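Local coordinates for protein acyl-CoA dehydrogenase (Slackia heliotrinireducens, PDB 4RM7) that belongs to the acyl-CoA dehydrogenase family, with a helical N-terminal domain, a beta-sheet middle domain and a helical C-terminal domain, in a four-chain assembly, at residues Arg20-Glu24 with Lys25-Pro29; Leu75-Glu78 with Glu79-Ile83. One frame throughout, in Å; residues are numbered along the deposited sequence.

Contact 1: residues Arg20-Glu24 with Lys25-Pro29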
# COMPACT_ATOMS: atom_id res chain seq x y z
N ARG A 20 -18.87 -9.26 -28.80
CA ARG A 20 -18.95 -10.43 -27.92
C ARG A 20 -19.28 -11.72 -28.68
O ARG A 20 -18.82 -12.80 -28.31
CB ARG A 20 -19.99 -10.17 -26.82
CG ARG A 20 -20.26 -11.35 -25.91
CD ARG A 20 -21.05 -10.94 -24.65
NE ARG A 20 -22.10 -9.96 -24.92
CZ ARG A 20 -22.10 -8.72 -24.45
NH1 ARG A 20 -21.11 -8.28 -23.67
NH2 ARG A 20 -23.11 -7.91 -24.75
N GLU A 21 -20.08 -11.61 -29.73
CA GLU A 21 -20.41 -12.78 -30.53
C GLU A 21 -19.17 -13.20 -31.35
O GLU A 21 -18.88 -14.38 -31.50
CB GLU A 21 -21.64 -12.49 -31.41
CG GLU A 21 -21.74 -13.29 -32.67
CD GLU A 21 -23.12 -13.20 -33.32
OE1 GLU A 21 -24.11 -13.05 -32.57
OE2 GLU A 21 -23.19 -13.28 -34.58
N TYR A 22 -18.43 -12.23 -31.86
CA TYR A 22 -17.19 -12.52 -32.54
C TYR A 22 -16.14 -13.13 -31.62
O TYR A 22 -15.48 -14.09 -31.98
CB TYR A 22 -16.64 -11.25 -33.19
CG TYR A 22 -15.18 -11.27 -33.56
CD1 TYR A 22 -14.74 -11.98 -34.66
CD2 TYR A 22 -14.25 -10.59 -32.82
CE1 TYR A 22 -13.41 -12.01 -34.99
CE2 TYR A 22 -12.92 -10.62 -33.15
CZ TYR A 22 -12.51 -11.33 -34.24
OH TYR A 22 -11.19 -11.35 -34.57
N GLY A 23 -15.97 -12.56 -30.44
CA GLY A 23 -14.95 -13.03 -29.52
C GLY A 23 -15.19 -14.42 -29.01
O GLY A 23 -14.30 -15.24 -28.94
N GLU A 24 -16.43 -14.69 -28.66
CA GLU A 24 -16.82 -15.97 -28.14
C GLU A 24 -16.63 -17.05 -29.18
O GLU A 24 -16.29 -18.17 -28.86
CB GLU A 24 -18.26 -15.93 -27.66
CG GLU A 24 -18.36 -15.50 -26.22
CD GLU A 24 -19.78 -15.22 -25.81
OE1 GLU A 24 -20.70 -15.61 -26.54
OE2 GLU A 24 -19.98 -14.62 -24.75
N LYS A 25 -16.91 -16.70 -30.42
CA LYS A 25 -16.75 -17.62 -31.53
C LYS A 25 -15.32 -18.05 -31.78
O LYS A 25 -15.07 -19.22 -31.99
CB LYS A 25 -17.31 -16.96 -32.78
CG LYS A 25 -17.10 -17.71 -34.08
CD LYS A 25 -18.07 -17.18 -35.11
CE LYS A 25 -17.66 -17.53 -36.52
NZ LYS A 25 -17.09 -18.90 -36.58
N TYR A 26 -14.39 -17.12 -31.76
CA TYR A 26 -13.01 -17.46 -32.08
C TYR A 26 -12.10 -17.68 -30.89
O TYR A 26 -11.25 -18.53 -30.92
CB TYR A 26 -12.40 -16.41 -32.99
CG TYR A 26 -13.00 -16.40 -34.37
CD1 TYR A 26 -12.70 -17.39 -35.29
CD2 TYR A 26 -13.88 -15.41 -34.75
CE1 TYR A 26 -13.26 -17.38 -36.54
CE2 TYR A 26 -14.44 -15.40 -36.00
CZ TYR A 26 -14.12 -16.38 -36.89
OH TYR A 26 -14.69 -16.36 -38.13
N PHE A 27 -12.27 -16.88 -29.85
CA PHE A 27 -11.33 -16.91 -28.74
C PHE A 27 -11.67 -17.92 -27.68
O PHE A 27 -12.02 -17.59 -26.57
CB PHE A 27 -11.16 -15.52 -28.16
CG PHE A 27 -10.67 -14.52 -29.16
CD1 PHE A 27 -9.42 -14.65 -29.71
CD2 PHE A 27 -11.46 -13.48 -29.56
CE1 PHE A 27 -8.96 -13.74 -30.63
CE2 PHE A 27 -11.01 -12.57 -30.48
CZ PHE A 27 -9.76 -12.70 -31.02
N THR A 28 -11.55 -19.18 -28.06
CA THR A 28 -11.66 -20.29 -27.14
C THR A 28 -10.37 -20.48 -26.39
O THR A 28 -9.31 -20.07 -26.86
CB THR A 28 -11.99 -21.59 -27.88
OG1 THR A 28 -11.01 -21.82 -28.88
CG2 THR A 28 -13.33 -21.49 -28.53
N PRO A 29 -10.49 -21.17 -25.18
CA PRO A 29 -9.20 -21.35 -24.49
C PRO A 29 -8.24 -22.13 -25.35
O PRO A 29 -7.07 -21.80 -25.39
CB PRO A 29 -9.56 -22.18 -23.27
CG PRO A 29 -10.94 -21.81 -22.96
CD PRO A 29 -11.51 -21.67 -24.32

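Contact 2: residues Leu75-Glu78 with Glu79-Ile83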
# COMPACT_ATOMS: atom_id res chain seq x y z
N LEU A 75 -14.59 0.15 -26.05
CA LEU A 75 -15.49 -0.95 -25.77
C LEU A 75 -15.06 -2.20 -26.56
O LEU A 75 -15.11 -3.31 -26.03
CB LEU A 75 -16.94 -0.58 -26.11
CG LEU A 75 -17.56 0.55 -25.29
CD1 LEU A 75 -18.96 0.88 -25.83
CD2 LEU A 75 -17.61 0.21 -23.79
N VAL A 76 -14.61 -2.01 -27.80
CA VAL A 76 -14.19 -3.14 -28.63
C VAL A 76 -12.96 -3.79 -27.99
O VAL A 76 -12.97 -4.99 -27.71
CB VAL A 76 -13.89 -2.72 -30.09
CG1 VAL A 76 -13.12 -3.80 -30.82
CG2 VAL A 76 -15.17 -2.44 -30.85
N ILE A 77 -11.95 -2.99 -27.68
CA ILE A 77 -10.72 -3.52 -27.10
C ILE A 77 -10.90 -4.11 -25.71
O ILE A 77 -10.36 -5.18 -25.42
CB ILE A 77 -9.65 -2.44 -27.04
CG1 ILE A 77 -9.29 -2.03 -28.46
CG2 ILE A 77 -8.40 -2.94 -26.28
CD1 ILE A 77 -8.73 -0.65 -28.55
N GLU A 78 -11.68 -3.45 -24.85
CA GLU A 78 -11.93 -4.00 -23.52
C GLU A 78 -12.65 -5.36 -23.61
O GLU A 78 -12.30 -6.29 -22.90
CB GLU A 78 -12.74 -3.02 -22.66
CG GLU A 78 -13.34 -3.65 -21.41
CD GLU A 78 -14.36 -2.74 -20.68
OE1 GLU A 78 -15.03 -1.92 -21.35
OE2 GLU A 78 -14.51 -2.87 -19.44
N GLU A 79 -13.62 -5.48 -24.51
CA GLU A 79 -14.38 -6.71 -24.60
C GLU A 79 -13.57 -7.88 -25.17
O GLU A 79 -13.70 -9.01 -24.70
CB GLU A 79 -15.65 -6.51 -25.43
CG GLU A 79 -16.58 -7.75 -25.52
CD GLU A 79 -17.08 -8.30 -24.16
OE1 GLU A 79 -16.73 -7.80 -23.07
OE2 GLU A 79 -17.87 -9.27 -24.20
N LEU A 80 -12.73 -7.62 -26.17
CA LEU A 80 -11.95 -8.69 -26.77
C LEU A 80 -10.88 -9.16 -25.79
O LEU A 80 -10.58 -10.35 -25.71
CB LEU A 80 -11.31 -8.23 -28.09
CG LEU A 80 -12.36 -7.99 -29.17
CD1 LEU A 80 -11.72 -7.52 -30.43
CD2 LEU A 80 -13.18 -9.26 -29.42
N SER A 81 -10.33 -8.22 -25.02
CA SER A 81 -9.33 -8.54 -24.01
C SER A 81 -9.96 -9.31 -22.88
O SER A 81 -9.30 -10.14 -22.25
CB SER A 81 -8.67 -7.28 -23.46
OG SER A 81 -8.13 -6.49 -24.50
N ARG A 82 -11.23 -9.03 -22.62
CA ARG A 82 -11.96 -9.71 -21.55
C ARG A 82 -12.23 -11.15 -21.92
O ARG A 82 -11.95 -12.06 -21.15
CB ARG A 82 -13.28 -9.01 -21.25
CG ARG A 82 -14.06 -9.63 -20.09
CD ARG A 82 -15.48 -9.06 -20.02
NE ARG A 82 -16.30 -9.54 -21.11
CZ ARG A 82 -16.78 -10.78 -21.18
NH1 ARG A 82 -16.52 -11.65 -20.20
NH2 ARG A 82 -17.51 -11.16 -22.22
N ILE A 83 -12.80 -11.36 -23.11
CA ILE A 83 -13.12 -12.69 -23.59
C ILE A 83 -11.85 -13.52 -23.77
O ILE A 83 -11.81 -14.68 -23.40
CB ILE A 83 -13.90 -12.64 -24.92
CG1 ILE A 83 -15.28 -12.03 -24.71
CG2 ILE A 83 -14.03 -14.04 -25.53
CD1 ILE A 83 -15.89 -11.55 -26.00

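Contact 1: residues Arg20-Glu24 with Lys25-Pro29
Tyr-22 meets two aromatic side chains of the following turn, Tyr-26 and Phe-27, at the C-terminal end of helix 10-26. Phe-27 turns a ring edge toward the face of Tyr-22 in an offset edge-to-face pair, the planes at 89° and the ring centroids 5.7 Å apart. Tyr-26 is inclined to the same ring at 58°, with its CD2 3.4 Å from CE1 of Tyr-22. A chi1 of 162° sets CG of Tyr-22 beside its own carbonyl carbon, so the ring leans along the helix toward Tyr-26 and Phe-27. The Phe-27 ring lies close against the backbone of Gly-23, its CD2 3.5 Å from Gly-23 CA.

Helical bonds set the spacing: Tyr-26 N donates to Tyr-22 O at 3.2 Å and Phe-27 N to Gly-23 O at 2.8 Å. Farther out, the Tyr-22 hydroxyl is hydrogen-bonded to Val-45 O, which ties the phenol to helix 43-50, while Phe-90 and Leu-80 pack on both Tyr-22 and Phe-27. Phe-27 is the centre of an inverse gamma turn, and Thr-28 caps the next helix through OG1 to Ser-31 N. This is an aromatic cluster at a helix C-terminus, followed by a tight turn and an N-cap.

Contact 2: residues Leu75-Glu78 with Glu79-Ile83
Ser-81 folds its hydroxyl back onto the carbonyl of Ile-77. Ile-77 O is gripped twice, by Ser-81 OG at 2.7 Å and by Ser-81 N at 3.1 Å, from opposite faces of the carbonyl plane. A chi1 of -55° sets OG beside the serine's own backbone N, from where it can reach back one turn. The short polar side chain thus satisfies its hydroxyl within the helix, while it packs on Ala-252 of helix 234-270.

Apolar contact runs along another side: Val-76 and Leu-80 lie side by side, CG1 of Val-76 4.0 Å from CD1 of Leu-80, and both touch Val-19.

Charge pairing links Glu-79 and Arg-82. Arg-82 NE donates to Glu-79 OE1 at 2.7 Å and Arg-82 NH2 to Glu-79 OE2 at 2.8 Å, both nearly straight. The carboxylate sits at the guanidinium edge and in its plane, but is itself twisted, the nitrogens meeting its syn side about 35° out of its own plane. Arg-82 has a second acidic partner, Glu-262, reached through NH1, and Glu-78 pairs with Arg-299; these two bonds join helix 70-84 to the C-terminal domain. Within the helix, the motifs are the familiar serine bond to the i-4 carbonyl and an i to i+3 salt bridge.

In the fold
From the N terminus, the chain first forms contact 1, at the end of helix 10-26 and the turn into helix 29-38, and later contact 2, within helix 70-84. Each is a local contact in one continuous stretch, so neither closes a long loop, and the two stand in series without nesting or crossing. Their centres are nevertheless only about 11 Å apart, because helices 10-26 and 70-84 pack against each other. Ile-83 lies against Gly-23 and Arg-20, and Arg-20 makes a long, weak ion pair with Glu-79. Contact 1 extends this pairing to helix 43-50, contact 2 to helices 234-270 and 282-311, and both meet helix 90-103.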